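Local atomic coordinates of protein AggB (Escherichia coli, PDB entry 4PHX), a protein that serves as the minor subunit of aggregative adherence fimbriae type I and probably takes part in bacterial adhesion to host surfaces. Residues 61-71 with 91-102; 1-8 with 20-28. All blocks are in the same frame, centred on the assembly; numbering follows the deposited sequence.

Contact 1 of 2, residues 61-71 with 91-102; sequences ELKVKIGGGGW and AIFDIMSDGNQY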
ATOM      1  N   GLU B  61       5.139  24.821  -6.481  1.00 67.30           N
ATOM      2  CA  GLU B  61       5.113  24.076  -7.732  1.00 61.40           C
ATOM      3  C   GLU B  61       4.298  22.804  -7.686  1.00 55.48           C
ATOM      4  O   GLU B  61       4.677  21.846  -7.013  1.00 53.75           O
ATOM      5  CB  GLU B  61       6.531  23.739  -8.183  1.00 52.21           C
ATOM      6  CG  GLU B  61       7.300  24.937  -8.656  1.00 66.02           C
ATOM      7  CD  GLU B  61       8.626  24.562  -9.253  1.00 63.78           C
ATOM      8  OE1 GLU B  61       9.222  23.579  -8.766  1.00 67.25           O
ATOM      9  OE2 GLU B  61       9.061  25.236 -10.210  1.00 56.09           O
ATOM     10  N   LEU B  62       3.194  22.789  -8.428  1.00 54.72           N
ATOM     11  CA  LEU B  62       2.463  21.556  -8.649  1.00 47.70           C
ATOM     12  C   LEU B  62       3.122  20.741  -9.739  1.00 45.52           C
ATOM     13  O   LEU B  62       3.389  21.253 -10.819  1.00 51.32           O
ATOM     14  CB  LEU B  62       1.025  21.844  -9.028  1.00 50.27           C
ATOM     15  CG  LEU B  62       0.196  22.238  -7.819  1.00 60.29           C
ATOM     16  CD1 LEU B  62      -1.241  22.535  -8.234  1.00 58.74           C
ATOM     17  CD2 LEU B  62       0.266  21.118  -6.781  1.00 55.92           C
ATOM     18  N   LYS B  63       3.412  19.483  -9.441  1.00 43.46           N
ATOM     19  CA  LYS B  63       3.786  18.531 -10.466  1.00 44.46           C
ATOM     20  C   LYS B  63       2.480  17.920 -10.921  1.00 45.49           C
ATOM     21  O   LYS B  63       1.729  17.349 -10.128  1.00 44.78           O
ATOM     22  CB  LYS B  63       4.676  17.406  -9.913  1.00 50.47           C
ATOM     23  CG  LYS B  63       5.721  17.819  -8.891  1.00 51.67           C
ATOM     24  CD  LYS B  63       6.585  16.631  -8.442  1.00 60.16           C
ATOM     25  CE  LYS B  63       7.359  15.970  -9.597  1.00 60.92           C
ATOM     26  NZ  LYS B  63       8.535  16.778 -10.061  1.00 61.47           N
ATOM     27  N   VAL B  64       2.195  18.031 -12.205  1.00 46.86           N
ATOM     28  CA  VAL B  64       0.972  17.466 -12.710  1.00 40.80           C
ATOM     29  C   VAL B  64       1.292  16.535 -13.859  1.00 45.44           C
ATOM     30  O   VAL B  64       2.404  16.554 -14.398  1.00 40.49           O
ATOM     31  CB  VAL B  64       0.020  18.567 -13.160  1.00 41.43           C
ATOM     32  CG1 VAL B  64      -0.271  19.498 -11.997  1.00 36.67           C
ATOM     33  CG2 VAL B  64       0.608  19.332 -14.369  1.00 36.58           C
ATOM     34  N   LYS B  65       0.323  15.697 -14.213  1.00 42.24           N
ATOM     35  CA  LYS B  65       0.455  14.832 -15.377  1.00 42.68           C
ATOM     36  C   LYS B  65      -0.855  14.819 -16.152  1.00 39.00           C
ATOM     37  O   LYS B  65      -1.933  15.049 -15.600  1.00 34.96           O
ATOM     38  CB  LYS B  65       0.867  13.401 -14.984  1.00 41.60           C
ATOM     39  CG  LYS B  65      -0.115  12.685 -14.061  1.00 45.61           C
ATOM     40  CD  LYS B  65       0.292  11.221 -13.787  1.00 42.90           C
ATOM     41  CE  LYS B  65      -0.708  10.508 -12.887  1.00 39.98           C
ATOM     42  NZ  LYS B  65      -0.255   9.115 -12.545  1.00 45.45           N
ATOM     43  N   ILE B  66      -0.754  14.547 -17.444  1.00 41.10           N
ATOM     44  CA  ILE B  66      -1.921  14.610 -18.297  1.00 39.41           C
ATOM     45  C   ILE B  66      -2.166  13.306 -19.046  1.00 33.90           C
ATOM     46  O   ILE B  66      -1.248  12.634 -19.487  1.00 33.04           O
ATOM     47  CB  ILE B  66      -1.819  15.789 -19.286  1.00 35.06           C
ATOM     48  CG1 ILE B  66      -3.171  16.046 -19.951  1.00 34.68           C
ATOM     49  CG2 ILE B  66      -0.707  15.525 -20.311  1.00 31.69           C
ATOM     50  CD1 ILE B  66      -3.219  17.312 -20.826  1.00 36.14           C
ATOM     51  N   GLY B  67      -3.434  12.970 -19.195  1.00 36.57           N
ATOM     52  CA  GLY B  67      -3.823  11.817 -19.982  1.00 39.77           C
ATOM     53  C   GLY B  67      -4.817  10.979 -19.210  1.00 38.68           C
ATOM     54  O   GLY B  67      -5.955  11.388 -19.024  1.00 36.82           O
ATOM     55  N   GLY B  68      -4.365   9.829 -18.719  1.00 42.25           N
ATOM     56  CA  GLY B  68      -5.223   8.928 -17.970  1.00 42.80           C
ATOM     57  C   GLY B  68      -5.566   7.713 -18.799  1.00 46.18           C
ATOM     58  O   GLY B  68      -4.988   7.511 -19.876  1.00 48.40           O
ATOM     59  N   GLY B  69      -6.521   6.923 -18.311  1.00 53.81           N
ATOM     60  CA  GLY B  69      -6.985   5.719 -18.989  1.00 48.88           C
ATOM     61  C   GLY B  69      -7.052   5.757 -20.510  1.00 48.63           C
ATOM     62  O   GLY B  69      -7.910   6.419 -21.088  1.00 54.21           O
ATOM     63  N   GLY B  70      -6.131   5.046 -21.153  1.00 44.60           N
ATOM     64  CA  GLY B  70      -6.136   4.911 -22.589  1.00 42.19           C
ATOM     65  C   GLY B  70      -5.297   5.946 -23.315  1.00 46.33           C
ATOM     66  O   GLY B  70      -5.404   6.071 -24.534  1.00 44.94           O
ATOM     67  N   TRP B  71      -4.468   6.683 -22.576  1.00 46.56           N
ATOM     68  CA  TRP B  71      -3.585   7.692 -23.158  1.00 39.26           C
ATOM     69  C   TRP B  71      -2.159   7.192 -22.978  1.00 45.92           C
ATOM     70  O   TRP B  71      -1.738   6.899 -21.867  1.00 54.96           O
ATOM     71  CB  TRP B  71      -3.766   9.071 -22.477  1.00 38.41           C
ATOM     72  CG  TRP B  71      -5.145   9.747 -22.650  1.00 39.43           C
ATOM     73  CD1 TRP B  71      -6.207   9.683 -21.790  1.00 39.38           C
ATOM     74  CD2 TRP B  71      -5.571  10.579 -23.740  1.00 39.76           C
ATOM     75  NE1 TRP B  71      -7.261  10.414 -22.275  1.00 31.23           N
ATOM     76  CE2 TRP B  71      -6.906  10.960 -23.479  1.00 38.02           C
ATOM     77  CE3 TRP B  71      -4.961  11.024 -24.923  1.00 37.43           C
ATOM     78  CZ2 TRP B  71      -7.637  11.774 -24.352  1.00 34.53           C
ATOM     79  CZ3 TRP B  71      -5.692  11.815 -25.790  1.00 39.11           C
ATOM     80  CH2 TRP B  71      -7.013  12.193 -25.495  1.00 33.86           C
ATOM     81  N   ALA B  91     -12.977  12.708 -26.966  1.00 41.26           N
ATOM     82  CA  ALA B  91     -12.191  11.944 -26.002  1.00 33.84           C
ATOM     83  C   ALA B  91     -11.998  12.706 -24.710  1.00 35.62           C
ATOM     84  O   ALA B  91     -11.813  13.919 -24.700  1.00 32.38           O
ATOM     85  CB  ALA B  91     -10.875  11.558 -26.588  1.00 32.16           C
ATOM     86  N   ILE B  92     -12.069  11.982 -23.601  1.00 36.17           N
ATOM     87  CA  ILE B  92     -11.952  12.596 -22.296  1.00 33.10           C
ATOM     88  C   ILE B  92     -10.574  12.316 -21.686  1.00 36.29           C
ATOM     89  O   ILE B  92     -10.033  11.213 -21.819  1.00 32.39           O
ATOM     90  CB  ILE B  92     -13.080  12.123 -21.388  1.00 38.36           C
ATOM     91  CG1 ILE B  92     -14.418  12.576 -21.978  1.00 38.47           C
ATOM     92  CG2 ILE B  92     -12.913  12.628 -19.956  1.00 32.36           C
ATOM     93  CD1 ILE B  92     -14.634  14.071 -21.939  1.00 34.79           C
ATOM     94  N   PHE B  93      -9.998  13.344 -21.059  1.00 33.76           N
ATOM     95  CA  PHE B  93      -8.696  13.237 -20.377  1.00 36.63           C
ATOM     96  C   PHE B  93      -8.691  14.026 -19.074  1.00 30.92           C
ATOM     97  O   PHE B  93      -9.544  14.878 -18.841  1.00 36.15           O
ATOM     98  CB  PHE B  93      -7.568  13.765 -21.268  1.00 32.74           C
ATOM     99  CG  PHE B  93      -7.727  15.212 -21.644  1.00 34.33           C
ATOM    100  CD1 PHE B  93      -7.170  16.208 -20.864  1.00 31.15           C
ATOM    101  CD2 PHE B  93      -8.447  15.572 -22.785  1.00 31.92           C
ATOM    102  CE1 PHE B  93      -7.318  17.542 -21.192  1.00 35.18           C
ATOM    103  CE2 PHE B  93      -8.605  16.900 -23.122  1.00 33.52           C
ATOM    104  CZ  PHE B  93      -8.036  17.902 -22.315  1.00 32.99           C
ATOM    105  N   ASP B  94      -7.719  13.774 -18.224  1.00 31.07           N
ATOM    106  CA  ASP B  94      -7.634  14.555 -17.000  1.00 38.83           C
ATOM    107  C   ASP B  94      -6.269  15.171 -16.843  1.00 37.29           C
ATOM    108  O   ASP B  94      -5.291  14.706 -17.439  1.00 38.62           O
ATOM    109  CB  ASP B  94      -7.890  13.682 -15.782  1.00 37.96           C
ATOM    110  CG  ASP B  94      -9.290  13.111 -15.761  1.00 38.43           C
ATOM    111  OD1 ASP B  94     -10.232  13.839 -15.363  1.00 37.18           O
ATOM    112  OD2 ASP B  94      -9.428  11.920 -16.102  1.00 36.14           O
ATOM    113  N   ILE B  95      -6.218  16.214 -16.030  1.00 36.88           N
ATOM    114  CA  ILE B  95      -4.959  16.714 -15.507  1.00 37.72           C
ATOM    115  C   ILE B  95      -4.868  16.266 -14.057  1.00 39.45           C
ATOM    116  O   ILE B  95      -5.740  16.562 -13.233  1.00 37.24           O
ATOM    117  CB  ILE B  95      -4.839  18.236 -15.647  1.00 36.59           C
ATOM    118  CG1 ILE B  95      -4.736  18.596 -17.136  1.00 33.92           C
ATOM    119  CG2 ILE B  95      -3.606  18.757 -14.893  1.00 32.46           C
ATOM    120  CD1 ILE B  95      -4.885  20.089 -17.444  1.00 25.72           C
ATOM    121  N   MET B  96      -3.816  15.520 -13.757  1.00 41.61           N
ATOM    122  CA  MET B  96      -3.736  14.852 -12.471  1.00 45.28           C
ATOM    123  C   MET B  96      -2.500  15.237 -11.670  1.00 45.77           C
ATOM    124  O   MET B  96      -1.441  15.529 -12.232  1.00 44.92           O
ATOM    125  CB  MET B  96      -3.790  13.329 -12.646  1.00 43.37           C
ATOM    126  CG  MET B  96      -5.096  12.797 -13.189  1.00 38.93           C
ATOM    127  SD  MET B  96      -4.977  11.084 -13.740  1.00 38.61           S
ATOM    128  CE  MET B  96      -3.702  11.154 -14.962  1.00 33.28           C
ATOM    129  N   SER B  97      -2.652  15.226 -10.350  1.00 44.77           N
ATOM    130  CA  SER B  97      -1.513  15.335  -9.451  1.00 50.08           C
ATOM    131  C   SER B  97      -0.465  14.268  -9.757  1.00 47.69           C
ATOM    132  O   SER B  97      -0.776  13.077  -9.823  1.00 43.02           O
ATOM    133  CB  SER B  97      -1.953  15.188  -8.003  1.00 40.68           C
ATOM    134  OG  SER B  97      -0.831  15.292  -7.175  1.00 47.53           O
ATOM    135  N   ASP B  98       0.774  14.704  -9.959  1.00 46.13           N
ATOM    136  CA  ASP B  98       1.850  13.776 -10.270  1.00 47.96           C
ATOM    137  C   ASP B  98       2.568  13.371  -8.989  1.00 46.83           C
ATOM    138  O   ASP B  98       3.588  13.943  -8.641  1.00 48.99           O
ATOM    139  CB  ASP B  98       2.832  14.399 -11.268  1.00 44.04           C
ATOM    140  CG  ASP B  98       3.943  13.441 -11.666  1.00 48.18           C
ATOM    141  OD1 ASP B  98       3.870  12.242 -11.306  1.00 51.59           O
ATOM    142  OD2 ASP B  98       4.884  13.883 -12.350  1.00 49.99           O
ATOM    143  N   GLY B  99       2.018  12.385  -8.299  1.00 48.92           N
ATOM    144  CA  GLY B  99       2.500  11.993  -6.992  1.00 51.04           C
ATOM    145  C   GLY B  99       1.768  12.695  -5.859  1.00 52.25           C
ATOM    146  O   GLY B  99       0.932  13.587  -6.087  1.00 46.12           O
ATOM    147  N   ASN B 100       2.080  12.273  -4.631  1.00 52.48           N
ATOM    148  CA  ASN B 100       1.557  12.915  -3.433  1.00 51.39           C
ATOM    149  C   ASN B 100       2.341  14.185  -3.194  1.00 50.25           C
ATOM    150  O   ASN B 100       3.565  14.196  -3.341  1.00 54.18           O
ATOM    151  CB  ASN B 100       1.702  12.000  -2.214  1.00 59.42           C
ATOM    152  CG  ASN B 100       0.928  10.712  -2.352  1.00 62.66           C
ATOM    153  OD1 ASN B 100      -0.220  10.708  -2.793  1.00 60.22           O
ATOM    154  ND2 ASN B 100       1.556   9.601  -1.977  1.00 65.22           N
ATOM    155  N   GLN B 101       1.650  15.253  -2.812  1.00 48.15           N
ATOM    156  CA  GLN B 101       2.304  16.545  -2.668  1.00 47.71           C
ATOM    157  C   GLN B 101       1.407  17.530  -1.949  1.00 47.84           C
ATOM    158  O   GLN B 101       0.212  17.319  -1.806  1.00 53.03           O
ATOM    159  CB  GLN B 101       2.707  17.115  -4.042  1.00 49.47           C
ATOM    160  CG  GLN B 101       1.548  17.615  -4.922  1.00 42.11           C
ATOM    161  CD  GLN B 101       1.943  17.820  -6.403  1.00 49.87           C
ATOM    162  OE1 GLN B 101       3.004  18.376  -6.709  1.00 47.79           O
ATOM    163  NE2 GLN B 101       1.075  17.371  -7.326  1.00 43.52           N
ATOM    164  N   TYR B 102       2.005  18.621  -1.515  1.00 44.84           N
ATOM    165  CA  TYR B 102       1.288  19.699  -0.868  1.00 51.59           C
ATOM    166  C   TYR B 102       0.960  20.786  -1.889  1.00 51.59           C
ATOM    167  O   TYR B 102       1.689  20.989  -2.855  1.00 48.02           O
ATOM    168  CB  TYR B 102       2.164  20.280   0.247  1.00 44.36           C
ATOM    169  CG  TYR B 102       1.843  21.706   0.627  1.00 43.64           C
ATOM    170  CD1 TYR B 102       0.795  21.994   1.482  1.00 49.28           C
ATOM    171  CD2 TYR B 102       2.597  22.760   0.139  1.00 44.48           C
ATOM    172  CE1 TYR B 102       0.505  23.286   1.845  1.00 49.23           C
ATOM    173  CE2 TYR B 102       2.318  24.062   0.496  1.00 45.21           C
ATOM    174  CZ  TYR B 102       1.267  24.318   1.350  1.00 49.33           C
ATOM    175  OH  TYR B 102       0.982  25.611   1.719  1.00 53.71           O
TER

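Contact 2 of 2, residues 1-8 with 20-28; sequences AEITLISH and KLATGRIAC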
ATOM      1  N   ALA B   1      -8.710  19.458 -31.817  1.00 40.11           N
ATOM      2  CA  ALA B   1      -9.145  20.636 -32.582  1.00 42.54           C
ATOM      3  C   ALA B   1     -10.177  21.498 -31.858  1.00 41.55           C
ATOM      4  O   ALA B   1     -10.149  22.723 -31.972  1.00 39.97           O
ATOM      5  CB  ALA B   1      -9.623  20.243 -33.935  1.00 36.64           C
ATOM      6  N   GLU B   2     -11.068  20.886 -31.093  1.00 33.91           N
ATOM      7  CA  GLU B   2     -11.868  21.685 -30.168  1.00 37.20           C
ATOM      8  C   GLU B   2     -11.715  21.192 -28.723  1.00 36.26           C
ATOM      9  O   GLU B   2     -11.960  20.017 -28.434  1.00 36.87           O
ATOM     10  CB  GLU B   2     -13.334  21.703 -30.592  1.00 41.97           C
ATOM     11  CG  GLU B   2     -14.119  22.860 -30.001  1.00 46.66           C
ATOM     12  CD  GLU B   2     -15.507  22.435 -29.535  1.00 63.62           C
ATOM     13  OE1 GLU B   2     -15.854  21.239 -29.674  1.00 61.11           O
ATOM     14  OE2 GLU B   2     -16.250  23.300 -29.016  1.00 72.19           O
ATOM     15  N   ILE B   3     -11.326  22.089 -27.814  1.00 35.99           N
ATOM     16  CA  ILE B   3     -11.033  21.707 -26.422  1.00 35.98           C
ATOM     17  C   ILE B   3     -11.817  22.486 -25.365  1.00 34.45           C
ATOM     18  O   ILE B   3     -11.813  23.717 -25.348  1.00 33.10           O
ATOM     19  CB  ILE B   3      -9.539  21.848 -26.091  1.00 32.55           C
ATOM     20  CG1 ILE B   3      -8.745  20.778 -26.820  1.00 32.75           C
ATOM     21  CG2 ILE B   3      -9.284  21.729 -24.585  1.00 30.55           C
ATOM     22  CD1 ILE B   3      -7.257  20.898 -26.571  1.00 38.81           C
ATOM     23  N   THR B   4     -12.441  21.743 -24.462  1.00 27.96           N
ATOM     24  CA  THR B   4     -13.199  22.305 -23.366  1.00 32.70           C
ATOM     25  C   THR B   4     -12.606  21.857 -22.016  1.00 34.28           C
ATOM     26  O   THR B   4     -12.286  20.690 -21.833  1.00 31.16           O
ATOM     27  CB  THR B   4     -14.648  21.810 -23.438  1.00 32.32           C
ATOM     28  OG1 THR B   4     -15.145  21.964 -24.778  1.00 36.16           O
ATOM     29  CG2 THR B   4     -15.545  22.561 -22.439  1.00 31.88           C
ATOM     30  N   LEU B   5     -12.470  22.766 -21.061  1.00 33.36           N
ATOM     31  CA  LEU B   5     -11.823  22.398 -19.792  1.00 34.09           C
ATOM     32  C   LEU B   5     -12.679  22.752 -18.602  1.00 32.63           C
ATOM     33  O   LEU B   5     -13.194  23.868 -18.520  1.00 35.55           O
ATOM     34  CB  LEU B   5     -10.471  23.104 -19.652  1.00 30.30           C
ATOM     35  CG  LEU B   5      -9.425  22.704 -20.686  1.00 27.56           C
ATOM     36  CD1 LEU B   5      -8.185  23.617 -20.614  1.00 32.59           C
ATOM     37  CD2 LEU B   5      -9.065  21.264 -20.573  1.00 25.99           C
ATOM     38  N   ILE B   6     -12.859  21.797 -17.697  1.00 34.10           N
ATOM     39  CA  ILE B   6     -13.445  22.109 -16.391  1.00 39.54           C
ATOM     40  C   ILE B   6     -12.456  21.830 -15.247  1.00 39.86           C
ATOM     41  O   ILE B   6     -11.704  20.854 -15.294  1.00 40.26           O
ATOM     42  CB  ILE B   6     -14.765  21.352 -16.133  1.00 40.87           C
ATOM     43  CG1 ILE B   6     -14.527  19.851 -16.038  1.00 38.37           C
ATOM     44  CG2 ILE B   6     -15.816  21.673 -17.218  1.00 38.86           C
ATOM     45  CD1 ILE B   6     -15.736  19.098 -15.533  1.00 34.11           C
ATOM     46  N   SER B   7     -12.453  22.697 -14.233  1.00 43.64           N
ATOM     47  CA  SER B   7     -11.613  22.513 -13.028  1.00 47.21           C
ATOM     48  C   SER B   7     -12.381  21.974 -11.816  1.00 52.97           C
ATOM     49  O   SER B   7     -13.520  22.370 -11.569  1.00 61.53           O
ATOM     50  CB  SER B   7     -10.959  23.832 -12.628  1.00 48.01           C
ATOM     51  OG  SER B   7     -11.945  24.774 -12.260  1.00 50.22           O
ATOM     52  N   HIS B   8     -11.735  21.107 -11.040  1.00 52.85           N
ATOM     53  CA  HIS B   8     -12.375  20.452  -9.895  1.00 53.83           C
ATOM     54  C   HIS B   8     -12.071  21.076  -8.525  1.00 55.80           C
ATOM     55  O   HIS B   8     -11.387  22.096  -8.420  1.00 59.68           O
ATOM     56  CB  HIS B   8     -11.999  18.977  -9.867  1.00 53.96           C
ATOM     57  CG  HIS B   8     -12.402  18.231 -11.099  1.00 56.05           C
ATOM     58  ND1 HIS B   8     -12.588  16.866 -11.114  1.00 61.84           N
ATOM     59  CD2 HIS B   8     -12.653  18.657 -12.360  1.00 55.82           C
ATOM     60  CE1 HIS B   8     -12.932  16.484 -12.332  1.00 54.89           C
ATOM     61  NE2 HIS B   8     -12.978  17.552 -13.106  1.00 52.07           N
ATOM     62  N   LYS B  20      -7.515  14.147  -9.636  1.00 46.76           N
ATOM     63  CA  LYS B  20      -7.904  15.001 -10.761  1.00 49.87           C
ATOM     64  C   LYS B  20      -7.973  16.483 -10.381  1.00 47.14           C
ATOM     65  O   LYS B  20      -8.753  16.888  -9.516  1.00 43.74           O
ATOM     66  CB  LYS B  20      -9.241  14.545 -11.342  1.00 45.39           C
ATOM     67  CG  LYS B  20      -9.502  13.059 -11.195  1.00 49.80           C
ATOM     68  CD  LYS B  20      -9.370  12.320 -12.509  1.00 47.34           C
ATOM     69  CE  LYS B  20     -10.041  10.949 -12.441  1.00 47.50           C
ATOM     70  NZ  LYS B  20     -10.125  10.299 -13.793  1.00 53.91           N
ATOM     71  N   LEU B  21      -7.141  17.290 -11.025  1.00 44.65           N
ATOM     72  CA  LEU B  21      -7.170  18.722 -10.781  1.00 43.95           C
ATOM     73  C   LEU B  21      -8.087  19.386 -11.803  1.00 47.50           C
ATOM     74  O   LEU B  21      -8.793  20.353 -11.495  1.00 44.09           O
ATOM     75  CB  LEU B  21      -5.776  19.311 -10.905  1.00 46.32           C
ATOM     76  CG  LEU B  21      -4.662  19.086  -9.877  1.00 50.30           C
ATOM     77  CD1 LEU B  21      -5.145  18.471  -8.566  1.00 48.33           C
ATOM     78  CD2 LEU B  21      -3.560  18.265 -10.519  1.00 52.11           C
ATOM     79  N   ALA B  22      -8.050  18.864 -13.029  1.00 44.63           N
ATOM     80  CA  ALA B  22      -8.895  19.348 -14.117  1.00 41.38           C
ATOM     81  C   ALA B  22      -9.265  18.174 -15.001  1.00 39.59           C
ATOM     82  O   ALA B  22      -8.571  17.158 -15.022  1.00 35.69           O
ATOM     83  CB  ALA B  22      -8.182  20.419 -14.924  1.00 37.95           C
ATOM     84  N   THR B  23     -10.382  18.317 -15.707  1.00 38.18           N
ATOM     85  CA  THR B  23     -10.847  17.311 -16.638  1.00 32.85           C
ATOM     86  C   THR B  23     -11.178  18.009 -17.944  1.00 34.34           C
ATOM     87  O   THR B  23     -11.699  19.124 -17.942  1.00 34.96           O
ATOM     88  CB  THR B  23     -12.102  16.617 -16.095  1.00 37.61           C
ATOM     89  OG1 THR B  23     -11.731  15.759 -15.018  1.00 42.72           O
ATOM     90  CG2 THR B  23     -12.799  15.779 -17.179  1.00 36.32           C
ATOM     91  N   GLY B  24     -10.866  17.367 -19.062  1.00 32.42           N
ATOM     92  CA  GLY B  24     -11.040  18.011 -20.335  1.00 26.97           C
ATOM     93  C   GLY B  24     -11.667  17.128 -21.387  1.00 36.61           C
ATOM     94  O   GLY B  24     -11.671  15.893 -21.265  1.00 32.06           O
ATOM     95  N   ARG B  25     -12.201  17.779 -22.429  1.00 33.76           N
ATOM     96  CA  ARG B  25     -12.670  17.084 -23.615  1.00 34.81           C
ATOM     97  C   ARG B  25     -11.904  17.597 -24.826  1.00 35.26           C
ATOM     98  O   ARG B  25     -11.597  18.780 -24.890  1.00 36.44           O
ATOM     99  CB  ARG B  25     -14.173  17.304 -23.811  1.00 32.60           C
ATOM    100  CG  ARG B  25     -14.696  16.707 -25.110  1.00 39.98           C
ATOM    101  CD  ARG B  25     -16.160  17.038 -25.343  1.00 42.27           C
ATOM    102  NE  ARG B  25     -16.365  18.476 -25.256  1.00 39.99           N
ATOM    103  CZ  ARG B  25     -17.490  19.039 -24.851  1.00 45.33           C
ATOM    104  NH1 ARG B  25     -18.529  18.278 -24.495  1.00 41.08           N
ATOM    105  NH2 ARG B  25     -17.559  20.361 -24.787  1.00 41.28           N
ATOM    106  N   ILE B  26     -11.585  16.713 -25.773  1.00 31.69           N
ATOM    107  CA  ILE B  26     -11.087  17.129 -27.082  1.00 33.72           C
ATOM    108  C   ILE B  26     -12.025  16.577 -28.173  1.00 39.87           C
ATOM    109  O   ILE B  26     -12.139  15.366 -28.366  1.00 37.37           O
ATOM    110  CB  ILE B  26      -9.595  16.720 -27.305  1.00 34.50           C
ATOM    111  CG1 ILE B  26      -9.198  16.864 -28.771  1.00 33.33           C
ATOM    112  CG2 ILE B  26      -9.319  15.302 -26.803  1.00 31.78           C
ATOM    113  CD1 ILE B  26      -7.769  17.343 -28.961  1.00 35.10           C
ATOM    114  N   ALA B  27     -12.735  17.479 -28.839  1.00 39.28           N
ATOM    115  CA  ALA B  27     -13.687  17.108 -29.877  1.00 36.14           C
ATOM    116  C   ALA B  27     -13.013  17.167 -31.235  1.00 41.70           C
ATOM    117  O   ALA B  27     -12.205  18.052 -31.496  1.00 37.00           O
ATOM    118  CB  ALA B  27     -14.880  18.028 -29.854  1.00 32.72           C
ATOM    119  N   CYS B  28     -13.331  16.208 -32.090  1.00 34.78           N
ATOM    120  CA  CYS B  28     -12.829  16.215 -33.446  1.00 43.64           C
ATOM    121  C   CYS B  28     -13.972  16.027 -34.437  1.00 46.18           C
ATOM    122  O   CYS B  28     -14.405  14.906 -34.659  1.00 45.79           O
ATOM    123  CB  CYS B  28     -11.806  15.104 -33.609  1.00 45.34           C
ATOM    124  SG  CYS B  28     -10.338  15.387 -32.607  1.00 53.57           S
TER
HETATM  125  O   HOH W   1     -14.512  20.097 -26.766  1.00 32.79           O

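Contact 1 of 2, residues 61-71 with 91-102
Gln-101 turns its CG between its own backbone N and carbonyl carbon (chi1 72°) and then runs on extended, which lays its carboxamide against the main chain of Lys-63. There the amide imitates a neighbouring strand: Lys-63 N donates to Gln-101 OE1 over 3.0 Å, while Gln-101 NE2 donates to Lys-63 O over 2.9 Å, with that oxygen close to the amide plane. The same carbonyl takes a second bond, from Asp-98 N to Lys-63 O at 2.8 Å, with this donor standing above the carbonyl plane. Gln-101 NE2 also donates to Ser-97 OG, so bonds at both of its ends settle which way round the amide lies. Leu-62 crosses it at about a right angle, CD2 resting 3.7 Å from Gln-101 CD.

Beyond this amide pairing, strands 61-67 and 90-97 pair antiparallel within one sheet of the Ig-like beta sandwich. Lys-65 with Met-96 and Gly-67 with Asp-94 form hydrogen-bonded pairs. On the face carrying Ile-66 and Ile-95, Ile-66 CG1 lies 4.1 Å from Ile-95 CG1, and the two side chains continue onto Ile-39 and Phe-110, respectively, of the facing sheet. On the reverse face the methyl CE of Met-96 packs 3.7 Å from Lys-65 CE.

A type II turn from Gly-68 to Trp-71 ends the pairing. With CG of Trp-71 beside its backbone N (chi1 -65°), the indole returns to the partner strand, and NE1, with the acceptor in the ring plane, donates to Ile-92 O at 2.9 Å. Trp-71 CE2 meets Phe-93 CB at 3.6 Å, and Arg-84 makes a cation-pi contact with the indole.

Contact 2 of 2, residues 1-8 with 20-28
Arg-25 lies side by side with Thr-4, and NH2 of the guanidinium donates to Thr-4 OG1 at 2.9 Å, the hydroxyl at the guanidinium edge, tilted somewhat from its plane. The chain leaves with CG anti to the backbone N (chi1 175°) and bends at chi3 (53°), which brings its end alongside Thr-4. A water joins the group: it accepts from Arg-25 NE at 2.9 Å, donates to Glu-2 O at 3.0 Å and lies 2.8 Å from Thr-4 OG1. Arg-25 also reaches another copy of the protein, where NH1 donates to Thr-23 OG1 of the second subunit.

His-8 closes the other end of the pairing. Its backbone N donates to Leu-21 O, and its imidazole crosses to Thr-23, NE2 approaching Thr-23 OG1 to 2.9 Å. Thr-23 OG1 is hydrogen-bonded to Asp-94 OD1 of strand 90-97. Along the same face Ile-6 runs beside Thr-23, CG1 lying 4.0 Å from Thr-23 CB.

Between these residues strands 2-7 and 22-27 are regularly antiparallel, the former an outermost strand of its sheet within this chain. The reverse face turns to the sandwich core: Leu-5 CD2 lies over Gly-24 CA at 3.8 Å, and Ile-3 meets Ile-26 obliquely. Cys-28, just past the strand, is tied to Cys-116 by a disulfide. At the opposite end Leu-21 and Ala-22 both face Ile-95 in a classic beta bulge.

The face with Ile-3, Leu-5 and Ile-26 is mainly apolar. The other mixes Arg-25, Thr-4 and Thr-23 with Ile-6, which packs on Ile-6 of the second subunit, consistent with a mixed polar and apolar interface.

Contacts 1 and 2 belong to one five-stranded antiparallel sheet, ordered 2-7, 20-27, 90-97, 61-67, 49-53, and their centres lie about 12 Å apart. They adjoin where strands 20-27 and 90-97 run side by side: Ile-95 O is 2.7 Å from Leu-21 N, a probable hydrogen bond, and Leu-21 CD2 packs 3.4 Å from Met-96 C. Along the chain they come in series, residues 1-8 with 20-28 being complete before residues 61-71 begin. Together they supply four adjacent strands of the sheet, which strand 49-53 completes beyond 61-67. Both also touch the second subunit: Asp-94 of contact 1 forms a salt bridge with Arg-25 of that copy.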